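PDB 1PVT: sugar-phosphate aldolase from Thermotoga maritima, which belongs to the class II aldolase and adducin family, with a domain built on a mixed beta sheet flanked by helices. Local coordinates for residues A[14-19]-A[205-210]; A[147-150]-A[154-157]; A[156-161]-A[211-216]; A[165-170]-A[192-197]. All coordinates share one frame; numbering follows the deposited sequence.

In the fold
Contacts 1 and 3 are buried and both use the long helix 203-224. Contact 1 joins it to the end of helix 2-19, and contact 3 to the end of helix 152-157. Contact 2 is partly buried and farther from the chain centre. It packs the loop 147-150 on the same helix 152-157 and shares Ile156 and Phe157 with contact 3; their centres are about 5 Å apart. Contact 4 is also partly buried and lies at the sheet edge, after strand 163-165. The first three contacts rest on apolar packing, in contact 3 against ring faces. Contact 4 instead combines a ring stack with one weak backbone bond.

Contact 1: A[14-19]-A[205-210]; sequences AYWLAI and EAYDRV
A helix-helix packing site joins the end of helix 2-19 to the first turns of helix 203-224, and Tyr207 bridges it by reaching between Trp16 and Leu17. Leu17 and Tyr207 have the closest backbones, yet their CA atoms are still 7.9 Å apart. The phenol ring fills this gap. CG of Tyr207 is anti to the backbone N (chi1 178°), which sends the ring straight out from its helix toward the other.

The two neighbours meet it differently. CD1 of Leu17 comes to the ring edge, near the ring plane, on the CD1 and CE1 side. The modelled spacing there is too short to be exact, and the Leu17 torsions are irregular, so only the edge-on approach is reliable. Trp16 meets it mainly through CB. That CB lies 3.7 Å from Tyr207 CZ and 3.5 Å from Tyr207 OH, in an oblique approach. Chi1 of -80° turns the indole away from the contact, where one of its faces carries CD2 of Tyr15 instead.

Arg209 and Glu205, one helical turn apart, form a salt bridge within helix 203-224. Arg209 NH2 is 2.5 Å from Glu205 OE2. The same NH2 has a second acidic partner in Asp187, and Arg209 NE bonds to the carbonyl of Phe199.

Tyr207 also touches Lys20 and Leu22, in the loop that follows helix 2-19. Further round helix 203-224, Ala206 and Val210 rest on strand 122-126, while Asp208 and Arg209 touch Phe157 of helix 152-157, so helix 203-224 lies among two helices and the sheet.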
loop_
_atom_site.group_PDB
_atom_site.type_symbol
_atom_site.label_atom_id
_atom_site.label_comp_id
_atom_site.label_asym_id
_atom_site.label_seq_id
_atom_site.Cartn_x
_atom_site.Cartn_y
_atom_site.Cartn_z
ATOM N N ALA A 14 4.474 -7.923 7.124
ATOM C CA ALA A 14 3.464 -8.888 6.720
ATOM C C ALA A 14 2.982 -9.591 7.957
ATOM O O ALA A 14 1.795 -9.825 8.118
ATOM C CB ALA A 14 4.053 -9.893 5.785
ATOM N N TYR A 15 3.916 -9.936 8.834
ATOM C CA TYR A 15 3.576 -10.627 10.068
ATOM C C TYR A 15 2.647 -9.806 10.935
ATOM O O TYR A 15 1.560 -10.252 11.290
ATOM C CB TYR A 15 4.819 -10.935 10.881
ATOM C CG TYR A 15 4.481 -11.558 12.205
ATOM C CD1 TYR A 15 3.993 -12.857 12.270
ATOM C CD2 TYR A 15 4.585 -10.826 13.391
ATOM C CE1 TYR A 15 3.610 -13.422 13.476
ATOM C CE2 TYR A 15 4.203 -11.377 14.610
ATOM C CZ TYR A 15 3.711 -12.682 14.646
ATOM O OH TYR A 15 3.297 -13.251 15.840
ATOM N N TRP A 16 3.076 -8.604 11.288
ATOM C CA TRP A 16 2.254 -7.759 12.126
ATOM C C TRP A 16 0.886 -7.488 11.549
ATOM O O TRP A 16 -0.100 -7.362 12.271
ATOM C CB TRP A 16 2.994 -6.467 12.412
ATOM C CG TRP A 16 3.972 -6.719 13.477
ATOM C CD1 TRP A 16 5.298 -7.024 13.337
ATOM C CD2 TRP A 16 3.664 -6.882 14.861
ATOM N NE1 TRP A 16 5.834 -7.381 14.554
ATOM C CE2 TRP A 16 4.850 -7.303 15.507
ATOM C CE3 TRP A 16 2.489 -6.717 15.620
ATOM C CZ2 TRP A 16 4.899 -7.564 16.880
ATOM C CZ3 TRP A 16 2.536 -6.975 16.979
ATOM C CH2 TRP A 16 3.737 -7.395 17.598
ATOM N N LEU A 17 0.838 -7.409 10.232
ATOM C CA LEU A 17 -0.396 -7.177 9.496
ATOM C C LEU A 17 -1.378 -8.338 9.769
ATOM O O LEU A 17 -2.562 -8.120 10.056
ATOM C CB LEU A 17 -0.055 -7.108 7.999
ATOM C CG LEU A 17 -0.466 -5.950 7.090
ATOM C CD1 LEU A 17 -0.644 -4.685 7.877
ATOM C CD2 LEU A 17 0.605 -5.759 6.026
ATOM N N ALA A 18 -0.865 -9.567 9.683
ATOM C CA ALA A 18 -1.662 -10.771 9.898
ATOM C C ALA A 18 -2.038 -10.983 11.358
ATOM O O ALA A 18 -3.191 -11.249 11.680
ATOM C CB ALA A 18 -0.907 -11.988 9.379
ATOM N N ILE A 19 -1.059 -10.854 12.240
ATOM C CA ILE A 19 -1.290 -11.057 13.662
ATOM C C ILE A 19 -2.279 -10.065 14.244
ATOM O O ILE A 19 -3.011 -10.408 15.154
ATOM C CB ILE A 19 0.023 -10.953 14.462
ATOM C CG1 ILE A 19 -0.083 -11.766 15.739
ATOM C CG2 ILE A 19 0.315 -9.506 14.819
ATOM C CD1 ILE A 19 0.023 -13.239 15.525
ATOM N N GLU A 205 7.211 2.414 8.065
ATOM C CA GLU A 205 6.514 3.680 8.261
ATOM C C GLU A 205 5.114 3.613 7.646
ATOM O O GLU A 205 4.155 4.149 8.209
ATOM C CB GLU A 205 7.309 4.837 7.647
ATOM C CG GLU A 205 6.578 6.181 7.701
ATOM C CD GLU A 205 7.406 7.344 7.161
ATOM O OE1 GLU A 205 8.293 7.840 7.892
ATOM O OE2 GLU A 205 7.172 7.758 6.002
ATOM N N ALA A 206 4.998 2.960 6.489
ATOM C CA ALA A 206 3.703 2.812 5.842
ATOM C C ALA A 206 2.818 2.034 6.814
ATOM O O ALA A 206 1.710 2.460 7.124
ATOM C CB ALA A 206 3.848 2.055 4.537
ATOM N N TYR A 207 3.318 0.900 7.306
ATOM C CA TYR A 207 2.565 0.086 8.255
ATOM C C TYR A 207 2.112 0.913 9.452
ATOM O O TYR A 207 0.991 0.763 9.936
ATOM C CB TYR A 207 3.407 -1.075 8.768
ATOM C CG TYR A 207 2.677 -1.907 9.799
ATOM C CD1 TYR A 207 1.646 -2.756 9.431
ATOM C CD2 TYR A 207 2.976 -1.801 11.146
ATOM C CE1 TYR A 207 0.936 -3.468 10.373
ATOM C CE2 TYR A 207 2.265 -2.513 12.094
ATOM C CZ TYR A 207 1.249 -3.341 11.696
ATOM O OH TYR A 207 0.529 -4.037 12.626
ATOM N N ASP A 208 2.995 1.771 9.942
ATOM C CA ASP A 208 2.674 2.624 11.079
ATOM C C ASP A 208 1.459 3.515 10.825
ATOM O O ASP A 208 0.703 3.824 11.743
ATOM C CB ASP A 208 3.873 3.504 11.428
ATOM C CG ASP A 208 4.776 2.865 12.449
ATOM O OD1 ASP A 208 4.841 1.620 12.471
ATOM O OD2 ASP A 208 5.424 3.605 13.219
ATOM N N ARG A 209 1.271 3.945 9.586
ATOM C CA ARG A 209 0.136 4.800 9.286
ATOM C C ARG A 209 -1.156 3.993 9.189
ATOM O O ARG A 209 -2.231 4.506 9.476
ATOM C CB ARG A 209 0.390 5.572 8.000
ATOM C CG ARG A 209 1.626 6.464 8.036
ATOM C CD ARG A 209 1.695 7.241 6.731
ATOM N NE ARG A 209 3.048 7.530 6.260
ATOM C CZ ARG A 209 3.737 8.614 6.577
ATOM N NH1 ARG A 209 3.209 9.527 7.379
ATOM N NH2 ARG A 209 4.943 8.790 6.065
ATOM N N VAL A 210 -1.056 2.734 8.777
ATOM C CA VAL A 210 -2.233 1.887 8.704
ATOM C C VAL A 210 -2.728 1.749 10.133
ATOM O O VAL A 210 -3.862 2.101 10.443
ATOM C CB VAL A 210 -1.894 0.504 8.177
ATOM C CG1 VAL A 210 -3.093 -0.397 8.305
ATOM C CG2 VAL A 210 -1.470 0.600 6.742
#

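Contact 2: A[147-150]-A[154-157]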
loop_
_atom_site.group_PDB
_atom_site.type_symbol
_atom_site.label_atom_id
_atom_site.label_comp_id
_atom_site.label_asym_id
_atom_site.label_seq_id
_atom_site.Cartn_x
_atom_site.Cartn_y
_atom_site.Cartn_z
HETATM N N MSE A 147 -12.676 12.292 12.569
HETATM C CA MSE A 147 -11.855 11.106 12.756
HETATM C C MSE A 147 -10.400 11.502 12.629
HETATM O O MSE A 147 -9.530 10.945 13.287
HETATM C CB MSE A 147 -12.154 10.043 11.704
HETATM C CG MSE A 147 -11.347 8.772 11.927
HETATM SE SE MSE A 147 -11.109 7.627 10.378
HETATM C CE MSE A 147 -12.667 6.517 10.548
HETATM N N MSE A 148 -10.146 12.479 11.773
HETATM C CA MSE A 148 -8.795 12.941 11.529
HETATM C C MSE A 148 -8.171 13.723 12.667
HETATM O O MSE A 148 -7.046 14.199 12.546
HETATM C CB MSE A 148 -8.748 13.769 10.246
HETATM C CG MSE A 148 -8.886 12.936 8.987
HETATM SE SE MSE A 148 -7.627 11.457 8.997
HETATM C CE MSE A 148 -8.814 10.068 9.627
ATOM N N LYS A 149 -8.890 13.862 13.771
ATOM C CA LYS A 149 -8.338 14.584 14.904
ATOM C C LYS A 149 -8.847 13.987 16.200
ATOM O O LYS A 149 -9.043 14.694 17.187
ATOM C CB LYS A 149 -8.696 16.074 14.827
ATOM C CG LYS A 149 -7.723 16.979 15.605
ATOM C CD LYS A 149 -7.777 18.455 15.154
ATOM C CE LYS A 149 -6.627 19.277 15.757
ATOM N NZ LYS A 149 -6.600 20.696 15.297
ATOM N N ILE A 150 -9.055 12.675 16.189
ATOM C CA ILE A 150 -9.535 11.978 17.371
ATOM C C ILE A 150 -8.427 11.894 18.399
ATOM O O ILE A 150 -8.680 11.765 19.597
ATOM C CB ILE A 150 -9.994 10.573 17.039
ATOM C CG1 ILE A 150 -11.142 10.642 16.040
ATOM C CG2 ILE A 150 -10.451 9.872 18.301
ATOM C CD1 ILE A 150 -11.638 9.292 15.595
ATOM N N VAL A 154 -2.790 11.046 14.740
ATOM C CA VAL A 154 -3.141 11.137 13.326
ATOM C C VAL A 154 -2.518 12.347 12.646
ATOM O O VAL A 154 -1.811 12.225 11.644
ATOM C CB VAL A 154 -4.645 11.237 13.134
ATOM C CG1 VAL A 154 -4.989 10.994 11.674
ATOM C CG2 VAL A 154 -5.344 10.258 14.037
ATOM N N LEU A 155 -2.812 13.516 13.207
ATOM C CA LEU A 155 -2.327 14.811 12.728
ATOM C C LEU A 155 -0.858 14.733 12.308
ATOM O O LEU A 155 -0.490 15.113 11.197
ATOM C CB LEU A 155 -2.497 15.849 13.847
ATOM C CG LEU A 155 -3.665 15.587 14.823
ATOM C CD1 LEU A 155 -3.708 16.642 15.928
ATOM C CD2 LEU A 155 -4.971 15.573 14.051
ATOM N N ILE A 156 -0.033 14.234 13.222
ATOM C CA ILE A 156 1.399 14.069 13.008
ATOM C C ILE A 156 1.704 13.256 11.757
ATOM O O ILE A 156 2.410 13.715 10.866
ATOM C CB ILE A 156 2.057 13.346 14.208
ATOM C CG1 ILE A 156 1.885 14.176 15.483
ATOM C CG2 ILE A 156 3.529 13.074 13.912
ATOM C CD1 ILE A 156 2.322 13.457 16.746
ATOM N N PHE A 157 1.184 12.038 11.695
ATOM C CA PHE A 157 1.442 11.192 10.545
ATOM C C PHE A 157 0.693 11.665 9.300
ATOM O O PHE A 157 1.046 11.300 8.174
ATOM C CB PHE A 157 1.075 9.742 10.867
ATOM C CG PHE A 157 1.976 9.092 11.886
ATOM C CD1 PHE A 157 1.998 9.538 13.206
ATOM C CD2 PHE A 157 2.789 8.015 11.529
ATOM C CE1 PHE A 157 2.813 8.915 14.162
ATOM C CE2 PHE A 157 3.609 7.385 12.478
ATOM C CZ PHE A 157 3.620 7.836 13.796
#
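Met148 meets Val154, and Lys149 meets Leu155, where the loop after helix 144-147 folds back on helix 152-157. The selenium of Met148, a selenomethionine, is 3.8 Å from CG1 of Val154. The Met148 chain is bent at chi2 and chi3 and crosses the valine branch at about a right angle. CG1 of Val154 also lies 3.9 Å from the carbonyl O of Met148, so this methyl faces both the side chain and the backbone of one residue.

The second pair is formed by Lys149 and Leu155. The lysine chain is extended beyond CG and crosses the leucine at about a right angle. Its CG is 3.5 Å from CD2 of Leu155, and its CE is 3.9 Å from CD1. Both leucine methyls therefore touch the methylene part of the lysine. CD2 of Leu155 is also modelled very close to the carbonyl O of Met148; that spacing is doubtful.

Farther out, the loop is held by a weak backbone bond from Ile150 N to Met147 O, 3.4 Å long. The end of the Met147 side chain leads away from Val154 and touches Leu131 and Leu134 of helix 129-134, as well as Ala217. Ile150 packs on Ile219 and Leu220. Both residues thus tie the loop to helix 203-224. From the other segment, Val154 touches Ala216 of that same helix.

The chemistry is dispersive: selenium, methyls and methylenes in van der Waals contact. Lys149 takes part through its carbons while being exposed as a residue, so its charge can probably stay in solvent.

Contact 3: A[156-161]-A[211-216]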
loop_
_atom_site.group_PDB
_atom_site.type_symbol
_atom_site.label_atom_id
_atom_site.label_comp_id
_atom_site.label_asym_id
_atom_site.label_seq_id
_atom_site.Cartn_x
_atom_site.Cartn_y
_atom_site.Cartn_z
ATOM N N ILE A 156 -0.033 14.234 13.222
ATOM C CA ILE A 156 1.399 14.069 13.008
ATOM C C ILE A 156 1.704 13.256 11.757
ATOM O O ILE A 156 2.410 13.715 10.866
ATOM C CB ILE A 156 2.057 13.346 14.208
ATOM C CG1 ILE A 156 1.885 14.176 15.483
ATOM C CG2 ILE A 156 3.529 13.074 13.912
ATOM C CD1 ILE A 156 2.322 13.457 16.746
ATOM N N PHE A 157 1.184 12.038 11.695
ATOM C CA PHE A 157 1.442 11.192 10.545
ATOM C C PHE A 157 0.693 11.665 9.300
ATOM O O PHE A 157 1.046 11.300 8.174
ATOM C CB PHE A 157 1.075 9.742 10.867
ATOM C CG PHE A 157 1.976 9.092 11.886
ATOM C CD1 PHE A 157 1.998 9.538 13.206
ATOM C CD2 PHE A 157 2.789 8.015 11.529
ATOM C CE1 PHE A 157 2.813 8.915 14.162
ATOM C CE2 PHE A 157 3.609 7.385 12.478
ATOM C CZ PHE A 157 3.620 7.836 13.796
ATOM N N PHE A 158 -0.340 12.477 9.497
ATOM C CA PHE A 158 -1.106 12.990 8.366
ATOM C C PHE A 158 -1.342 14.458 8.553
ATOM O O PHE A 158 -2.456 14.890 8.857
ATOM C CB PHE A 158 -2.439 12.276 8.248
ATOM C CG PHE A 158 -2.314 10.808 8.335
ATOM C CD1 PHE A 158 -2.340 10.174 9.569
ATOM C CD2 PHE A 158 -2.096 10.056 7.195
ATOM C CE1 PHE A 158 -2.145 8.808 9.665
ATOM C CE2 PHE A 158 -1.900 8.692 7.279
ATOM C CZ PHE A 158 -1.923 8.064 8.517
ATOM N N PRO A 159 -0.277 15.251 8.398
ATOM C CA PRO A 159 -0.348 16.701 8.543
ATOM C C PRO A 159 -1.380 17.254 7.560
ATOM O O PRO A 159 -2.207 18.093 7.919
ATOM C CB PRO A 159 1.076 17.142 8.222
ATOM C CG PRO A 159 1.890 15.985 8.707
ATOM C CD PRO A 159 1.110 14.820 8.158
ATOM N N GLN A 160 -1.340 16.776 6.320
ATOM C CA GLN A 160 -2.300 17.233 5.318
ATOM C C GLN A 160 -3.644 16.506 5.460
ATOM O O GLN A 160 -4.709 17.076 5.173
ATOM C CB GLN A 160 -1.750 17.021 3.900
ATOM C CG GLN A 160 -0.924 18.190 3.344
ATOM C CD GLN A 160 0.394 18.416 4.086
ATOM O OE1 GLN A 160 0.407 18.874 5.236
ATOM N NE2 GLN A 160 1.510 18.092 3.425
ATOM N N GLY A 161 -3.595 15.254 5.913
ATOM C CA GLY A 161 -4.815 14.485 6.064
ATOM C C GLY A 161 -4.882 13.424 4.989
ATOM O O GLY A 161 -3.861 13.086 4.390
ATOM N N GLU A 211 -1.858 1.244 11.006
ATOM C CA GLU A 211 -2.188 1.067 12.419
ATOM C C GLU A 211 -2.920 2.280 12.956
ATOM O O GLU A 211 -4.056 2.185 13.418
ATOM C CB GLU A 211 -0.923 0.868 13.238
ATOM C CG GLU A 211 -0.574 -0.555 13.485
ATOM C CD GLU A 211 0.494 -0.683 14.542
ATOM O OE1 GLU A 211 0.712 -1.811 15.033
ATOM O OE2 GLU A 211 1.120 0.347 14.881
ATOM N N ILE A 212 -2.256 3.428 12.889
ATOM C CA ILE A 212 -2.826 4.680 13.372
ATOM C C ILE A 212 -4.191 4.984 12.754
ATOM O O ILE A 212 -5.140 5.265 13.479
ATOM C CB ILE A 212 -1.824 5.850 13.158
ATOM C CG1 ILE A 212 -0.621 5.634 14.081
ATOM C CG2 ILE A 212 -2.473 7.188 13.470
ATOM C CD1 ILE A 212 0.509 6.588 13.868
ATOM N N LEU A 213 -4.310 4.920 11.433
ATOM C CA LEU A 213 -5.605 5.170 10.823
ATOM C C LEU A 213 -6.641 4.241 11.432
ATOM O O LEU A 213 -7.743 4.660 11.787
ATOM C CB LEU A 213 -5.551 4.944 9.319
ATOM C CG LEU A 213 -5.005 6.125 8.519
ATOM C CD1 LEU A 213 -5.275 5.885 7.039
ATOM C CD2 LEU A 213 -5.679 7.426 8.968
ATOM N N GLU A 214 -6.280 2.971 11.556
ATOM C CA GLU A 214 -7.183 1.983 12.130
ATOM C C GLU A 214 -7.619 2.390 13.529
ATOM O O GLU A 214 -8.807 2.401 13.851
ATOM C CB GLU A 214 -6.491 0.628 12.229
ATOM C CG GLU A 214 -7.194 -0.510 11.516
ATOM C CD GLU A 214 -8.685 -0.538 11.755
ATOM O OE1 GLU A 214 -9.389 0.343 11.217
ATOM O OE2 GLU A 214 -9.152 -1.444 12.477
ATOM N N LYS A 215 -6.638 2.715 14.362
ATOM C CA LYS A 215 -6.919 3.092 15.731
ATOM C C LYS A 215 -7.918 4.222 15.762
ATOM O O LYS A 215 -8.895 4.160 16.500
ATOM C CB LYS A 215 -5.634 3.495 16.445
ATOM C CG LYS A 215 -5.721 3.302 17.933
ATOM C CD LYS A 215 -4.346 3.092 18.546
ATOM C CE LYS A 215 -4.422 2.714 20.039
ATOM N NZ LYS A 215 -3.097 2.245 20.590
ATOM N N ALA A 216 -7.695 5.244 14.945
ATOM C CA ALA A 216 -8.608 6.378 14.912
ATOM C C ALA A 216 -9.983 5.936 14.485
ATOM O O ALA A 216 -10.979 6.379 15.034
ATOM C CB ALA A 216 -8.104 7.424 13.970
#
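Chi1 of -68° and chi2 of 173° in Ile212 stretch the CG1 branch and carry CD1 across to Phe157. There the methyl sits over the centre of one ring face, almost on the ring normal, in a CH-pi contact. The modelled height is too small to be taken literally. The Phe157 side chain crosses that of Ile212 at about a right angle.

Phe158 is the first residue to leave helical geometry after helix 152-157. Its ring meets two residues of helix 203-224. CD2 of Leu213 lies over one face, 4.1 Å from the centroid of the Phe158 ring and 25° off its normal. CG of Leu213 is 3.6 Å from Phe158 CZ. CG2 of Ile212 comes in at the edge, 4.1 Å from Phe158 CE1. Ile212 thus uses one branch for each phenylalanine.

Phe158 and Leu213 both touch Ala188 of strand 188-191, so the pair lies between helix and sheet. Arg209, a turn earlier on helix 203-224, touches Phe158. Glu214 of that helix bonds to Asn130 of helix 129-134.

Contact 4: A[165-170]-A[192-197]; sequences VEFEKP and DKHGVV
The rings of Phe167 and His194 lie face to face. Their planes are 5° apart and their centroids only 3.3 Å apart, a tight stack. ND1 of His194 sits over the centre of the Phe167 ring. In return, CD2 of Phe167 sits over the centre of the imidazole. CB of His194 joins the same contact, 3.9 Å from the centroid of the Phe167 ring. At the imidazole edge, in its plane, lies the carbonyl O of Asp192, 3.2 Å from His194 CD2. Phe167 also meets Trp191, with the planes at about 50°.

With CG of Phe167 anti to the backbone N (chi1 -160°), its ring reaches the imidazole, and the two side chains cross at about a right angle although the rings are nearly parallel. CB of Phe167 is 3.7 Å from Asp192 O. Beside the stack, Asp192 N gives a weak, bent hydrogen bond to Val165 O, 3.3 Å long.

Glu166 forms salt bridges to Lys178 and Lys182 of helix 173-182. The carbonyl of His194 accepts a hydrogen bond from NE2 of His125 on strand 122-126.

Strand 163-165, helix 173-182 and the parallel neighbouring strand 188-191 form a beta-alpha-beta crossover at the edge of the sheet. The stack joins the loop that leaves its first strand to the turn that follows its second.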
loop_
_atom_site.group_PDB
_atom_site.type_symbol
_atom_site.label_atom_id
_atom_site.label_comp_id
_atom_site.label_asym_id
_atom_site.label_seq_id
_atom_site.Cartn_x
_atom_site.Cartn_y
_atom_site.Cartn_z
ATOM N N VAL A 165 -10.828 7.638 -2.715
ATOM C CA VAL A 165 -10.728 7.428 -4.155
ATOM C C VAL A 165 -11.826 6.497 -4.673
ATOM O O VAL A 165 -11.916 5.342 -4.253
ATOM C CB VAL A 165 -9.356 6.822 -4.523
ATOM C CG1 VAL A 165 -9.323 6.456 -6.002
ATOM C CG2 VAL A 165 -8.250 7.808 -4.195
ATOM N N GLU A 166 -12.654 7.001 -5.589
ATOM C CA GLU A 166 -13.739 6.207 -6.166
ATOM C C GLU A 166 -13.128 4.976 -6.833
ATOM O O GLU A 166 -12.465 5.072 -7.870
ATOM C CB GLU A 166 -14.526 7.016 -7.204
ATOM C CG GLU A 166 -14.448 8.535 -7.049
ATOM C CD GLU A 166 -13.090 9.108 -7.468
ATOM O OE1 GLU A 166 -12.602 8.748 -8.568
ATOM O OE2 GLU A 166 -12.516 9.923 -6.704
ATOM N N PHE A 167 -13.357 3.822 -6.217
ATOM C CA PHE A 167 -12.838 2.553 -6.701
ATOM C C PHE A 167 -13.641 2.059 -7.899
ATOM O O PHE A 167 -14.848 1.834 -7.792
ATOM C CB PHE A 167 -12.911 1.518 -5.576
ATOM C CG PHE A 167 -11.996 0.342 -5.770
ATOM C CD1 PHE A 167 -10.732 0.325 -5.189
ATOM C CD2 PHE A 167 -12.397 -0.749 -6.537
ATOM C CE1 PHE A 167 -9.879 -0.764 -5.369
ATOM C CE2 PHE A 167 -11.550 -1.841 -6.722
ATOM C CZ PHE A 167 -10.289 -1.849 -6.136
ATOM N N GLU A 168 -12.968 1.874 -9.032
ATOM C CA GLU A 168 -13.636 1.410 -10.243
ATOM C C GLU A 168 -13.105 0.059 -10.723
ATOM O O GLU A 168 -13.825 -0.943 -10.730
ATOM C CB GLU A 168 -13.463 2.436 -11.370
ATOM C CG GLU A 168 -13.910 3.867 -11.049
ATOM C CD GLU A 168 -15.420 4.023 -10.928
ATOM O OE1 GLU A 168 -16.150 3.421 -11.746
ATOM O OE2 GLU A 168 -15.874 4.765 -10.027
ATOM N N LYS A 169 -11.837 0.049 -11.130
ATOM C CA LYS A 169 -11.190 -1.160 -11.636
ATOM C C LYS A 169 -10.072 -1.639 -10.706
ATOM O O LYS A 169 -9.204 -0.852 -10.309
ATOM C CB LYS A 169 -10.589 -0.900 -13.026
ATOM C CG LYS A 169 -11.517 -0.184 -14.008
ATOM C CD LYS A 169 -10.791 0.174 -15.316
ATOM C CE LYS A 169 -11.667 1.027 -16.242
ATOM N NZ LYS A 169 -11.006 1.334 -17.549
ATOM N N PRO A 170 -10.085 -2.940 -10.345
ATOM C CA PRO A 170 -9.107 -3.604 -9.471
ATOM C C PRO A 170 -7.696 -3.668 -10.075
ATOM O O PRO A 170 -7.499 -4.242 -11.148
ATOM C CB PRO A 170 -9.700 -4.998 -9.294
ATOM C CG PRO A 170 -11.159 -4.751 -9.379
ATOM C CD PRO A 170 -11.255 -3.812 -10.551
ATOM N N ASP A 192 -12.266 3.959 -1.296
ATOM C CA ASP A 192 -13.609 3.786 -0.787
ATOM C C ASP A 192 -14.144 2.387 -1.049
ATOM O O ASP A 192 -14.231 1.949 -2.198
ATOM C CB ASP A 192 -14.541 4.832 -1.400
ATOM C CG ASP A 192 -15.930 4.783 -0.804
ATOM O OD1 ASP A 192 -16.663 3.820 -1.118
ATOM O OD2 ASP A 192 -16.278 5.695 -0.014
ATOM N N LYS A 193 -14.472 1.693 0.040
ATOM C CA LYS A 193 -15.024 0.345 -0.005
ATOM C C LYS A 193 -13.963 -0.751 -0.172
ATOM O O LYS A 193 -14.271 -1.939 -0.060
ATOM C CB LYS A 193 -16.044 0.250 -1.142
ATOM C CG LYS A 193 -17.202 -0.682 -0.874
ATOM C CD LYS A 193 -18.178 -0.070 0.112
ATOM C CE LYS A 193 -19.372 -0.990 0.334
ATOM N NZ LYS A 193 -20.441 -0.352 1.159
ATOM N N HIS A 194 -12.717 -0.361 -0.429
ATOM C CA HIS A 194 -11.649 -1.341 -0.631
ATOM C C HIS A 194 -10.406 -1.078 0.200
ATOM O O HIS A 194 -9.283 -1.093 -0.311
ATOM C CB HIS A 194 -11.261 -1.394 -2.109
ATOM C CG HIS A 194 -12.412 -1.674 -3.018
ATOM N ND1 HIS A 194 -12.509 -2.830 -3.759
ATOM C CD2 HIS A 194 -13.539 -0.967 -3.270
ATOM C CE1 HIS A 194 -13.649 -2.825 -4.428
ATOM N NE2 HIS A 194 -14.293 -1.706 -4.147
ATOM N N GLY A 195 -10.605 -0.829 1.483
ATOM C CA GLY A 195 -9.468 -0.603 2.345
ATOM C C GLY A 195 -8.649 0.650 2.119
ATOM O O GLY A 195 -9.143 1.684 1.673
ATOM N N VAL A 196 -7.366 0.543 2.416
ATOM C CA VAL A 196 -6.503 1.689 2.309
ATOM C C VAL A 196 -5.129 1.354 1.790
ATOM O O VAL A 196 -4.714 0.199 1.792
ATOM C CB VAL A 196 -6.341 2.328 3.682
ATOM C CG1 VAL A 196 -5.757 1.310 4.630
ATOM C CG2 VAL A 196 -5.440 3.534 3.605
ATOM N N VAL A 197 -4.434 2.400 1.363
ATOM C CA VAL A 197 -3.082 2.314 0.843
ATOM C C VAL A 197 -2.254 3.347 1.581
ATOM O O VAL A 197 -2.629 4.512 1.629
ATOM C CB VAL A 197 -3.036 2.675 -0.629
ATOM C CG1 VAL A 197 -1.628 2.468 -1.153
ATOM C CG2 VAL A 197 -4.037 1.847 -1.396
#